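Local coordinates for protein thiol peroxidase (Aquifex aeolicus, PDB 2YZH) that probably reduces hydrogen peroxide and organic hydroperoxides with electrons from thioredoxin, and so protects the cell against oxidative stress, at residues V62-T67 with E98-Q103; L132-F137 with P152-E157; E29-V32 with Q38-I41; V145-L150 with V164-E169; P56-P61 with F91-F96. All coordinates share one frame; numbering follows the deposited sequence.

Interaction 1: V62-T67 with E98-Q103; sequences VCETET and ESFNIQ
F100, in the last turn of its helix, meets E64 in a partly buried contact. The two side chains cross at about a right angle. E64 OE2 comes within 3.1 Å of F100 CZ, the far corner of the ring. The carboxylate and ring planes are 58° apart, and the acid approaches obliquely. The F100 ring is set beside its own backbone N (chi1 -74°), which sends CZ towards the E64 chain. With an alanine here instead of E64, the CZ end of the ring would probably lose the carboxylate that covers it, keeping only the CB contact, and be freer to turn. At N101 the chain leaves the helix, and I102 comes back to the contact. Its CD1 lies 4.3 Å from T67 CG2, a buried apolar touch. T67 OG1 donates to C63 O at 2.8 Å, which holds the side chain's rotation. T67 N reaches the same oxygen from the opposite face of its carbonyl plane. C63 is the predicted peroxidatic cysteine, but its side chain does not reach 98-103. F96 stacks on F100 and touches E64, T67 and I102. Helix 61-73 is thus joined to the end of helix 90-100 and the loop after it.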
# COMPACT_ATOMS: atom_id res chain seq x y z
N VAL D 62 7.98 17.95 -18.99
CA VAL D 62 8.52 16.83 -19.75
C VAL D 62 7.48 15.75 -20.06
O VAL D 62 7.39 15.27 -21.19
CB VAL D 62 9.71 16.18 -19.02
CG1 VAL D 62 10.21 14.96 -19.79
CG2 VAL D 62 10.83 17.20 -18.86
N CYS D 63 6.70 15.37 -19.06
CA CYS D 63 5.68 14.34 -19.27
C CYS D 63 4.58 14.84 -20.21
O CYS D 63 4.04 14.07 -21.00
CB CYS D 63 5.09 13.92 -17.92
SG CYS D 63 6.32 13.27 -16.73
N GLU D 64 4.25 16.13 -20.13
CA GLU D 64 3.22 16.69 -20.99
C GLU D 64 3.70 16.64 -22.44
O GLU D 64 2.94 16.28 -23.34
CB GLU D 64 2.91 18.14 -20.59
CG GLU D 64 2.18 18.25 -19.26
CD GLU D 64 1.92 19.69 -18.86
OE1 GLU D 64 1.25 19.90 -17.82
OE2 GLU D 64 2.38 20.60 -19.57
N THR D 65 4.96 17.00 -22.65
CA THR D 65 5.57 16.99 -23.98
C THR D 65 5.62 15.58 -24.54
O THR D 65 5.32 15.35 -25.72
CB THR D 65 7.00 17.56 -23.93
OG1 THR D 65 6.95 18.96 -23.63
CG2 THR D 65 7.71 17.35 -25.25
N GLU D 66 6.00 14.63 -23.70
CA GLU D 66 6.09 13.24 -24.13
C GLU D 66 4.72 12.72 -24.55
O GLU D 66 4.58 12.09 -25.60
CB GLU D 66 6.62 12.36 -22.99
CG GLU D 66 6.97 10.95 -23.44
CD GLU D 66 7.22 10.00 -22.29
OE1 GLU D 66 7.65 10.46 -21.21
OE2 GLU D 66 7.00 8.79 -22.47
N THR D 67 3.71 13.00 -23.73
CA THR D 67 2.35 12.55 -24.01
C THR D 67 1.77 13.17 -25.29
O THR D 67 1.10 12.49 -26.07
CB THR D 67 1.41 12.86 -22.83
OG1 THR D 67 1.95 12.28 -21.64
CG2 THR D 67 0.02 12.28 -23.08
N GLU D 98 -8.17 17.62 -21.21
CA GLU D 98 -9.01 18.73 -21.65
C GLU D 98 -8.16 19.89 -22.17
O GLU D 98 -8.49 20.50 -23.18
CB GLU D 98 -9.89 19.20 -20.49
CG GLU D 98 -10.89 18.15 -20.02
CD GLU D 98 -11.85 18.67 -18.97
OE1 GLU D 98 -12.51 19.70 -19.23
OE2 GLU D 98 -11.97 18.05 -17.89
N SER D 99 -7.05 20.18 -21.49
CA SER D 99 -6.17 21.27 -21.89
C SER D 99 -5.28 20.95 -23.09
O SER D 99 -4.96 21.84 -23.87
CB SER D 99 -5.29 21.69 -20.71
OG SER D 99 -6.07 22.16 -19.63
N PHE D 100 -4.88 19.69 -23.23
CA PHE D 100 -4.01 19.29 -24.33
C PHE D 100 -4.71 18.51 -25.44
O PHE D 100 -4.05 18.02 -26.36
CB PHE D 100 -2.83 18.48 -23.81
CG PHE D 100 -1.79 19.30 -23.09
CD1 PHE D 100 -2.07 19.89 -21.86
CD2 PHE D 100 -0.53 19.49 -23.66
CE1 PHE D 100 -1.11 20.65 -21.20
CE2 PHE D 100 0.44 20.26 -23.01
CZ PHE D 100 0.15 20.84 -21.78
N ASN D 101 -6.03 18.40 -25.35
CA ASN D 101 -6.81 17.68 -26.35
C ASN D 101 -6.19 16.34 -26.76
O ASN D 101 -5.86 16.13 -27.93
CB ASN D 101 -7.00 18.55 -27.59
CG ASN D 101 -7.89 17.89 -28.63
OD1 ASN D 101 -9.05 17.56 -28.35
ND2 ASN D 101 -7.36 17.70 -29.83
N ILE D 102 -6.05 15.43 -25.80
CA ILE D 102 -5.48 14.12 -26.08
C ILE D 102 -6.62 13.16 -26.44
O ILE D 102 -7.42 12.80 -25.57
CB ILE D 102 -4.72 13.57 -24.86
CG1 ILE D 102 -3.60 14.54 -24.47
CG2 ILE D 102 -4.13 12.20 -25.16
CD1 ILE D 102 -2.53 14.68 -25.54
N GLN D 103 -6.68 12.75 -27.70
CA GLN D 103 -7.75 11.86 -28.15
C GLN D 103 -7.27 10.55 -28.76
O GLN D 103 -8.04 9.59 -28.87
CB GLN D 103 -8.62 12.58 -29.19
CG GLN D 103 -9.13 13.95 -28.77
CD GLN D 103 -10.10 13.89 -27.61
OE1 GLN D 103 -11.08 13.15 -27.65
NE2 GLN D 103 -9.83 14.67 -26.57

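Interaction 2: L132-F137 with P152-E157; sequences LARAVF and PEITEE
R134 reaches across to the backbone of the turn E153-E156 and grips I154 O side-on with two nitrogens. R134 NH2 donates to I154 O at 2.8 Å, and R134 NE to I154 O at 3.0 Å. The oxygen lies in the guanidinium plane, and both bonds are bent, at 149° and 144°. The chain leaves with CG anti to the backbone N (chi1 -163°) and bends at chi3, which swings the NE edge to this carbonyl. This is the tight, buried part. E156 O is 3.0 Å from R134 NE, but at an angle too poor for a hydrogen bond. The other end of the guanidinium is held too, by a salt bridge from NH1 to E66. A leucine in place of R134 would probably leave I154 O without its two donors and E66 without its charged mate. The loose side is the outer rim of the turn. T155 and E156 are exposed, and the E156 carboxylate leads away from R134. The turn is tied within itself, with E156 N bonded to E153 O at 3.0 Å. The nearest side-chain atoms of R134 and C63, the predicted peroxidatic cysteine, are about 3 Å apart. An arginine beside that cysteine is a hallmark of the peroxiredoxin active site, and the carbonyl of I154 probably helps to position it.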
# COMPACT_ATOMS: atom_id res chain seq x y z
N LEU D 132 6.21 6.84 -10.59
CA LEU D 132 6.66 5.94 -11.65
C LEU D 132 7.78 6.55 -12.49
O LEU D 132 7.76 7.76 -12.77
CB LEU D 132 5.49 5.56 -12.57
CG LEU D 132 4.28 4.88 -11.93
CD1 LEU D 132 3.36 4.37 -13.04
CD2 LEU D 132 4.73 3.72 -11.05
N ALA D 133 8.75 5.73 -12.87
CA ALA D 133 9.86 6.20 -13.70
C ALA D 133 9.36 6.26 -15.15
O ALA D 133 8.31 5.71 -15.49
CB ALA D 133 11.05 5.25 -13.60
N ARG D 134 10.13 6.94 -16.01
CA ARG D 134 9.75 7.09 -17.40
C ARG D 134 10.18 5.87 -18.21
O ARG D 134 11.37 5.61 -18.38
CB ARG D 134 10.40 8.36 -17.97
CG ARG D 134 9.79 8.87 -19.27
CD ARG D 134 10.52 10.14 -19.73
NE ARG D 134 10.59 11.15 -18.68
CZ ARG D 134 9.55 11.83 -18.20
NH1 ARG D 134 8.34 11.61 -18.69
NH2 ARG D 134 9.72 12.71 -17.22
N ALA D 135 9.20 5.12 -18.69
CA ALA D 135 9.49 3.92 -19.46
C ALA D 135 8.41 3.63 -20.49
O ALA D 135 7.34 4.23 -20.48
CB ALA D 135 9.62 2.73 -18.52
N VAL D 136 8.73 2.70 -21.39
CA VAL D 136 7.80 2.29 -22.43
C VAL D 136 7.86 0.78 -22.58
O VAL D 136 8.93 0.20 -22.63
CB VAL D 136 8.14 2.92 -23.79
CG1 VAL D 136 7.15 2.42 -24.85
CG2 VAL D 136 8.08 4.43 -23.69
N PHE D 137 6.68 0.17 -22.64
CA PHE D 137 6.57 -1.27 -22.80
C PHE D 137 5.65 -1.52 -23.98
O PHE D 137 4.69 -0.79 -24.18
CB PHE D 137 5.94 -1.91 -21.56
CG PHE D 137 6.72 -1.71 -20.31
CD1 PHE D 137 7.79 -2.54 -20.00
CD2 PHE D 137 6.42 -0.65 -19.45
CE1 PHE D 137 8.56 -2.32 -18.86
CE2 PHE D 137 7.19 -0.43 -18.31
CZ PHE D 137 8.26 -1.26 -18.02
N PRO D 152 17.09 6.50 -19.18
CA PRO D 152 18.14 6.57 -18.15
C PRO D 152 18.12 7.74 -17.17
O PRO D 152 18.71 7.66 -16.10
CB PRO D 152 19.43 6.53 -18.98
CG PRO D 152 19.03 7.24 -20.24
CD PRO D 152 17.66 6.65 -20.53
N GLU D 153 17.45 8.82 -17.55
CA GLU D 153 17.35 10.00 -16.70
C GLU D 153 15.90 10.45 -16.72
O GLU D 153 15.33 10.63 -17.79
CB GLU D 153 18.26 11.12 -17.23
CG GLU D 153 17.90 12.53 -16.76
CD GLU D 153 18.00 12.72 -15.25
OE1 GLU D 153 19.08 12.46 -14.68
OE2 GLU D 153 16.99 13.15 -14.64
N ILE D 154 15.30 10.61 -15.55
CA ILE D 154 13.91 11.02 -15.46
C ILE D 154 13.57 12.33 -16.20
O ILE D 154 12.50 12.44 -16.80
CB ILE D 154 13.47 11.14 -13.98
CG1 ILE D 154 13.51 9.76 -13.33
CG2 ILE D 154 12.05 11.72 -13.90
CD1 ILE D 154 13.34 9.77 -11.83
N THR D 155 14.48 13.31 -16.18
CA THR D 155 14.20 14.57 -16.87
C THR D 155 14.30 14.50 -18.39
O THR D 155 13.91 15.44 -19.07
CB THR D 155 15.14 15.72 -16.41
OG1 THR D 155 16.49 15.39 -16.75
CG2 THR D 155 15.02 15.96 -14.92
N GLU D 156 14.81 13.40 -18.92
CA GLU D 156 14.95 13.26 -20.36
C GLU D 156 13.74 12.61 -21.02
O GLU D 156 13.02 11.83 -20.39
CB GLU D 156 16.23 12.46 -20.70
CG GLU D 156 17.50 13.18 -20.25
CD GLU D 156 18.77 12.36 -20.43
OE1 GLU D 156 18.70 11.18 -20.82
OE2 GLU D 156 19.86 12.92 -20.16
N GLU D 157 13.52 12.93 -22.29
CA GLU D 157 12.40 12.37 -23.04
C GLU D 157 12.86 11.03 -23.60
O GLU D 157 14.06 10.78 -23.73
CB GLU D 157 12.00 13.31 -24.18
CG GLU D 157 11.38 14.62 -23.71
CD GLU D 157 11.12 15.59 -24.85
OE1 GLU D 157 10.44 15.18 -25.82
OE2 GLU D 157 11.59 16.74 -24.78

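Interaction 3: E29-V32 with Q38-I41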
# COMPACT_ATOMS: atom_id res chain seq x y z
N GLU D 29 -0.80 -7.78 -15.33
CA GLU D 29 -1.99 -6.97 -15.52
C GLU D 29 -1.98 -5.85 -14.49
O GLU D 29 -1.57 -6.06 -13.34
CB GLU D 29 -3.27 -7.79 -15.37
CG GLU D 29 -3.47 -8.80 -16.49
CD GLU D 29 -4.85 -9.41 -16.51
OE1 GLU D 29 -5.56 -9.35 -15.48
OE2 GLU D 29 -5.23 -9.97 -17.56
N ALA D 30 -2.41 -4.67 -14.90
CA ALA D 30 -2.47 -3.53 -14.02
C ALA D 30 -3.87 -2.95 -14.11
O ALA D 30 -4.35 -2.64 -15.19
CB ALA D 30 -1.44 -2.48 -14.44
N VAL D 31 -4.52 -2.83 -12.96
CA VAL D 31 -5.87 -2.28 -12.90
C VAL D 31 -5.73 -0.79 -12.64
O VAL D 31 -5.42 -0.36 -11.53
CB VAL D 31 -6.67 -2.93 -11.75
CG1 VAL D 31 -8.08 -2.35 -11.72
CG2 VAL D 31 -6.71 -4.44 -11.95
N VAL D 32 -5.96 -0.00 -13.69
CA VAL D 32 -5.83 1.44 -13.61
C VAL D 32 -7.17 2.16 -13.74
O VAL D 32 -8.17 1.56 -14.16
CB VAL D 32 -4.82 1.96 -14.68
CG1 VAL D 32 -3.42 1.45 -14.35
CG2 VAL D 32 -5.23 1.46 -16.07
N GLN D 38 -13.56 5.10 -14.39
CA GLN D 38 -13.84 3.70 -14.69
C GLN D 38 -12.50 2.98 -14.62
O GLN D 38 -11.45 3.61 -14.76
CB GLN D 38 -14.44 3.55 -16.09
CG GLN D 38 -15.85 4.09 -16.21
CD GLN D 38 -16.83 3.32 -15.35
OE1 GLN D 38 -16.95 2.10 -15.46
NE2 GLN D 38 -17.55 4.03 -14.49
N GLU D 39 -12.52 1.67 -14.39
CA GLU D 39 -11.27 0.93 -14.32
C GLU D 39 -10.99 0.21 -15.63
O GLU D 39 -11.89 -0.33 -16.28
CB GLU D 39 -11.29 -0.08 -13.17
CG GLU D 39 -11.48 0.57 -11.81
CD GLU D 39 -11.23 -0.39 -10.66
OE1 GLU D 39 -11.47 -1.61 -10.83
OE2 GLU D 39 -10.81 0.08 -9.58
N LYS D 40 -9.72 0.23 -16.03
CA LYS D 40 -9.29 -0.41 -17.26
C LYS D 40 -8.15 -1.35 -16.90
O LYS D 40 -7.38 -1.06 -15.97
CB LYS D 40 -8.79 0.64 -18.26
CG LYS D 40 -8.14 0.06 -19.50
CD LYS D 40 -7.59 1.15 -20.41
CE LYS D 40 -6.92 0.54 -21.64
NZ LYS D 40 -6.28 1.57 -22.50
N ILE D 41 -8.04 -2.45 -17.62
CA ILE D 41 -6.96 -3.40 -17.38
C ILE D 41 -5.94 -3.27 -18.51
O ILE D 41 -6.31 -3.36 -19.68
CB ILE D 41 -7.46 -4.86 -17.39
CG1 ILE D 41 -8.59 -5.05 -16.37
CG2 ILE D 41 -6.28 -5.81 -17.15
CD1 ILE D 41 -8.23 -4.60 -14.98
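V32 and K40 form an antiparallel hydrogen-bonded pair. V32 N donates to K40 O at 2.9 Å, and K40 N donates to V32 O at 2.8 Å. Two CA-H...O contacts add to these bonds. E39 CA is 3.2 Å from V32 O, and I41 CA is 3.5 Å from A30 O. The axes of 30-32 and 39-41 come within 4.7 Å, at 155° between their N-to-C directions, close to antiparallel.

Apolar contact is made mainly by the non-hydrogen-bonded pair V31 and I41. Their side chains lie side by side and point the same way. V31 CG2 is 3.4 Å from I41 CD1, tighter than usual for two carbons. I41 CG2 also lies against the E29 side chain, 3.9 Å from E29 CD. On the other face of the sheet V32 and K40 are neighbours. With V32 CG1 beside the backbone N and anti to the carbonyl carbon (chi1 -67°), CG2 falls between N and the carbonyl carbon and meets K40 O.

E39 and K40 find their main polar partners elsewhere. E39 OE1 only brushes V31 CG1, at 3.6 Å, while OE2 forms a salt bridge to R112. K40 NZ bonds to T83.

V31 packs on K118 of the second subunit, and the like-charged carboxylates of E29 and E29 of that subunit come close. The two strands make a beta hairpin, with 39-42 at one edge of the mixed sheet within this chain. Strand 30-34 lies between it and strand 106-109.

Interaction 4: V145-L150 with V164-E169; sequences VAYVQL and VNKVKE
A classic beta bulge places A146 and Y147 opposite I138 on the edge strand 145-150, and K166 of helix 160-170 packs against the bulge. K166 meets both bulge residues, one with its middle and one with its end. K166 CG lies 3.9 Å from Y147 CB. It approaches the start of the tyrosine ring obliquely, near CG and CD1. Further along, K166 CE comes within 3.6 Å of A146 O. The lysine starts with CG anti to the backbone N (chi1 -174°) and bends at chi2, which turns its tail towards the A146 carbonyl.

The ammonium group does not bond A146 directly. A water joins them: it donates to A146 O at 2.7 Å and accepts from K166 NZ at 3.0 Å. K166 NZ also has a salt bridge to E169 OE1, at 2.7 Å. The acid sits one helical turn on, and its oxygen is met on the syn side, 18° out of the carboxylate plane. The lysine end is therefore fixed by a charge on its own helix and by a water leading to the strand.

Y147 OH has two partners. Q149 NE2 donates to Y147 OH at 2.9 Å, tilted 22° from the plane of its amide, and E162 OE2 is the hydroxyl's main polar partner.

Strand 145-150 is an outermost strand of the mixed sheet within this chain and runs antiparallel to 135-139. Helix 160-170 lies over both: V163 touches Y147, L170 touches A146, and K166 and V167 reach I138.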
# COMPACT_ATOMS: atom_id res chain seq x y z
N VAL D 145 5.94 -9.41 -23.04
CA VAL D 145 6.64 -8.15 -23.22
C VAL D 145 7.50 -8.34 -24.47
O VAL D 145 8.38 -9.19 -24.50
CB VAL D 145 7.56 -7.84 -22.02
CG1 VAL D 145 8.30 -6.54 -22.26
CG2 VAL D 145 6.72 -7.76 -20.74
N ALA D 146 7.24 -7.54 -25.50
CA ALA D 146 7.98 -7.66 -26.75
C ALA D 146 9.03 -6.58 -26.90
O ALA D 146 9.90 -6.67 -27.77
CB ALA D 146 7.00 -7.60 -27.92
N TYR D 147 8.97 -5.56 -26.06
CA TYR D 147 9.90 -4.44 -26.12
C TYR D 147 9.90 -3.65 -24.82
O TYR D 147 8.87 -3.55 -24.15
CB TYR D 147 9.49 -3.51 -27.27
CG TYR D 147 10.21 -2.18 -27.31
CD1 TYR D 147 11.39 -2.02 -28.03
CD2 TYR D 147 9.68 -1.07 -26.64
CE1 TYR D 147 12.04 -0.79 -28.09
CE2 TYR D 147 10.32 0.16 -26.69
CZ TYR D 147 11.50 0.30 -27.42
OH TYR D 147 12.12 1.52 -27.47
N VAL D 148 11.06 -3.10 -24.46
CA VAL D 148 11.17 -2.29 -23.25
C VAL D 148 12.16 -1.15 -23.45
O VAL D 148 13.18 -1.30 -24.13
CB VAL D 148 11.67 -3.11 -22.03
CG1 VAL D 148 10.72 -4.26 -21.74
CG2 VAL D 148 13.07 -3.63 -22.28
N GLN D 149 11.83 0.00 -22.88
CA GLN D 149 12.71 1.15 -22.92
C GLN D 149 12.60 1.90 -21.61
O GLN D 149 11.53 2.40 -21.25
CB GLN D 149 12.38 2.11 -24.07
CG GLN D 149 13.26 3.37 -24.02
CD GLN D 149 12.91 4.43 -25.05
OE1 GLN D 149 13.28 5.59 -24.89
NE2 GLN D 149 12.21 4.04 -26.11
N LEU D 150 13.70 1.96 -20.87
CA LEU D 150 13.73 2.68 -19.61
C LEU D 150 14.62 3.88 -19.85
O LEU D 150 15.82 3.73 -20.07
CB LEU D 150 14.34 1.82 -18.50
CG LEU D 150 14.51 2.55 -17.17
CD1 LEU D 150 13.14 2.91 -16.60
CD2 LEU D 150 15.26 1.67 -16.18
N VAL D 164 7.67 3.63 -32.16
CA VAL D 164 6.82 3.60 -33.35
C VAL D 164 7.20 2.48 -34.31
O VAL D 164 6.34 1.73 -34.77
CB VAL D 164 6.88 4.94 -34.10
CG1 VAL D 164 6.02 4.87 -35.36
CG2 VAL D 164 6.40 6.07 -33.20
N ASN D 165 8.49 2.37 -34.62
CA ASN D 165 8.95 1.33 -35.54
C ASN D 165 8.65 -0.07 -35.03
O ASN D 165 8.26 -0.94 -35.80
CB ASN D 165 10.45 1.48 -35.81
CG ASN D 165 10.81 2.84 -36.36
OD1 ASN D 165 10.12 3.38 -37.22
ND2 ASN D 165 11.91 3.41 -35.88
N LYS D 166 8.84 -0.29 -33.73
CA LYS D 166 8.58 -1.59 -33.15
C LYS D 166 7.09 -1.94 -33.26
O LYS D 166 6.73 -3.05 -33.64
CB LYS D 166 9.01 -1.62 -31.68
CG LYS D 166 8.90 -2.99 -31.04
CD LYS D 166 9.80 -3.99 -31.73
CE LYS D 166 9.65 -5.37 -31.12
NZ LYS D 166 10.57 -6.37 -31.74
N VAL D 167 6.23 -0.98 -32.92
CA VAL D 167 4.80 -1.20 -33.01
C VAL D 167 4.43 -1.65 -34.42
O VAL D 167 3.70 -2.63 -34.59
CB VAL D 167 4.01 0.09 -32.68
CG1 VAL D 167 2.52 -0.15 -32.83
CG2 VAL D 167 4.32 0.53 -31.26
N LYS D 168 4.95 -0.95 -35.42
CA LYS D 168 4.68 -1.29 -36.81
C LYS D 168 5.14 -2.71 -37.12
O LYS D 168 4.44 -3.47 -37.79
CB LYS D 168 5.40 -0.31 -37.75
CG LYS D 168 4.92 1.12 -37.62
CD LYS D 168 5.64 2.03 -38.59
CE LYS D 168 5.12 3.45 -38.48
NZ LYS D 168 3.65 3.52 -38.75
N GLU D 169 6.32 -3.06 -36.62
CA GLU D 169 6.88 -4.38 -36.83
C GLU D 169 5.94 -5.45 -36.29
O GLU D 169 5.76 -6.51 -36.90
CB GLU D 169 8.23 -4.49 -36.13
CG GLU D 169 8.98 -5.79 -36.41
CD GLU D 169 9.96 -6.12 -35.31
OE1 GLU D 169 9.51 -6.50 -34.21
OE2 GLU D 169 11.18 -5.99 -35.54
O HOH W 1 10.26 -8.57 -29.72

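Interaction 5: P56-P61 with F91-F96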
# COMPACT_ATOMS: atom_id res chain seq x y z
N PRO D 56 6.26 10.10 -14.63
CA PRO D 56 6.19 10.58 -13.25
C PRO D 56 4.89 11.35 -12.98
O PRO D 56 4.19 11.08 -12.01
CB PRO D 56 7.42 11.47 -13.13
CG PRO D 56 8.40 10.79 -14.02
CD PRO D 56 7.56 10.44 -15.23
N SER D 57 4.57 12.30 -13.85
CA SER D 57 3.35 13.09 -13.67
C SER D 57 3.01 13.96 -14.87
O SER D 57 3.86 14.68 -15.39
CB SER D 57 3.48 14.00 -12.45
OG SER D 57 2.34 14.84 -12.32
N LEU D 58 1.76 13.88 -15.30
CA LEU D 58 1.30 14.67 -16.43
C LEU D 58 1.28 16.16 -16.09
O LEU D 58 1.04 17.00 -16.96
CB LEU D 58 -0.10 14.22 -16.86
CG LEU D 58 -0.19 12.79 -17.41
CD1 LEU D 58 -1.64 12.42 -17.66
CD2 LEU D 58 0.62 12.68 -18.70
N ASP D 59 1.54 16.50 -14.83
CA ASP D 59 1.56 17.90 -14.42
C ASP D 59 2.96 18.51 -14.45
O ASP D 59 3.21 19.53 -13.81
CB ASP D 59 0.94 18.07 -13.03
CG ASP D 59 -0.57 18.15 -13.08
OD1 ASP D 59 -1.10 18.76 -14.03
OD2 ASP D 59 -1.23 17.62 -12.16
N THR D 60 3.86 17.86 -15.17
CA THR D 60 5.23 18.35 -15.32
C THR D 60 5.45 18.52 -16.82
O THR D 60 4.95 17.74 -17.63
CB THR D 60 6.27 17.37 -14.73
OG1 THR D 60 6.23 16.13 -15.44
CG2 THR D 60 5.98 17.12 -13.26
N PRO D 61 6.21 19.56 -17.22
CA PRO D 61 6.51 19.86 -18.62
C PRO D 61 7.00 18.70 -19.48
O PRO D 61 6.49 18.48 -20.58
CB PRO D 61 7.57 20.97 -18.51
CG PRO D 61 7.17 21.67 -17.26
CD PRO D 61 6.89 20.51 -16.33
N PHE D 91 -8.46 13.05 -11.51
CA PHE D 91 -8.90 14.44 -11.63
C PHE D 91 -7.89 15.33 -12.33
O PHE D 91 -8.26 16.24 -13.07
CB PHE D 91 -9.23 14.99 -10.25
CG PHE D 91 -10.15 14.11 -9.46
CD1 PHE D 91 -11.47 13.92 -9.88
CD2 PHE D 91 -9.69 13.42 -8.35
CE1 PHE D 91 -12.31 13.05 -9.19
CE2 PHE D 91 -10.53 12.55 -7.65
CZ PHE D 91 -11.84 12.37 -8.07
N ALA D 92 -6.60 15.06 -12.11
CA ALA D 92 -5.55 15.84 -12.75
C ALA D 92 -5.39 15.39 -14.20
O ALA D 92 -5.14 16.20 -15.09
CB ALA D 92 -4.24 15.68 -12.00
N GLN D 93 -5.54 14.08 -14.43
CA GLN D 93 -5.41 13.55 -15.78
C GLN D 93 -6.54 14.06 -16.67
O GLN D 93 -6.33 14.31 -17.86
CB GLN D 93 -5.44 12.01 -15.76
CG GLN D 93 -4.31 11.37 -14.96
CD GLN D 93 -4.01 9.95 -15.41
OE1 GLN D 93 -4.92 9.20 -15.77
NE2 GLN D 93 -2.73 9.58 -15.40
N LYS D 94 -7.72 14.24 -16.09
CA LYS D 94 -8.85 14.73 -16.86
C LYS D 94 -8.58 16.16 -17.31
O LYS D 94 -8.79 16.51 -18.47
CB LYS D 94 -10.13 14.68 -16.02
CG LYS D 94 -11.40 14.96 -16.82
CD LYS D 94 -12.64 14.88 -15.93
CE LYS D 94 -13.91 14.98 -16.76
NZ LYS D 94 -14.01 13.86 -17.75
N ARG D 95 -8.11 16.99 -16.39
CA ARG D 95 -7.81 18.39 -16.69
C ARG D 95 -6.73 18.46 -17.77
O ARG D 95 -6.78 19.33 -18.64
CB ARG D 95 -7.33 19.10 -15.42
CG ARG D 95 -8.22 18.82 -14.21
CD ARG D 95 -9.20 19.95 -13.93
NE ARG D 95 -8.66 20.87 -12.94
CZ ARG D 95 -9.37 21.82 -12.33
NH1 ARG D 95 -10.66 21.97 -12.62
NH2 ARG D 95 -8.80 22.60 -11.44
N PHE D 96 -5.77 17.55 -17.70
CA PHE D 96 -4.70 17.50 -18.68
C PHE D 96 -5.25 17.25 -20.08
O PHE D 96 -4.99 18.01 -21.01
CB PHE D 96 -3.70 16.39 -18.34
CG PHE D 96 -2.67 16.17 -19.41
CD1 PHE D 96 -1.63 17.08 -19.60
CD2 PHE D 96 -2.74 15.07 -20.26
CE1 PHE D 96 -0.69 16.90 -20.61
CE2 PHE D 96 -1.81 14.88 -21.27
CZ PHE D 96 -0.78 15.80 -21.45
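The F96 ring carries L58 over one face. L58 CB stands 4.1 Å above the ring plane, displaced towards the rim. The loop 56-61 that brings L58 here belongs to the peroxiredoxin PxxxTxxC motif, in which P56 and T60 precede C63. It leads into the helix that carries C63, the predicted peroxidatic cysteine, and packs on helix 90-100. L58 CD1 is 3.9 Å from F96 CD2, and L58 O is 3.8 Å from F96 CD1. The two side chains cross at about a right angle. F96 is directed at the loop by its first torsion, with CG anti to the backbone N (chi1 172°). The Q93 amide is the next flat group, and it meets L58 obliquely, with NE2 3.8 Å from L58 CD1. L58 is thus wedged between F96 and Q93, and the nearest side-chain atoms of L58 and C63 are about 5 Å apart. The D59 carboxylate reaches helix 90-100 as well, with OD2 3.6 Å from A92 CB.

The main polar partner of D59 lies in another chain: its OD1 pairs with R95 of the third subunit in a salt bridge. S57 and D59 also pack on F91 and A92 of that subunit, so the loop is part of an assembly contact.

Internal bonds shape the loop. S57 to T60 form a type I turn, and D59 N bonds S57 OG in an ST turn. D88 holds S57 OG and L58 N from outside. T60 is the N-cap of helix 61-73, and T60 OG1 donates to S57 O at 2.8 Å, in the carbonyl plane.

Interaction 3 comes first along the chain. Interactions 5 and 1 follow and interleave, as do interactions 2 and 4 after them. Interactions 1 and 5 share helix 90-100 and have centres 8 Å apart. With interaction 2, whose centre is 16 Å from each, they gather near C63, which interaction 1 contains. Both touch interaction 2, in part through P56 and E66, which meet R134. Interactions 2 and 4 are joined by the neighbouring strands 135-139 and 145-150. Interaction 3 touches none of the others; its centre is 18 to 21 Å from theirs. Interactions 3 and 4, with centres 21 Å apart, lie at the two outermost strands of the sheet within this chain, away from the active-site group.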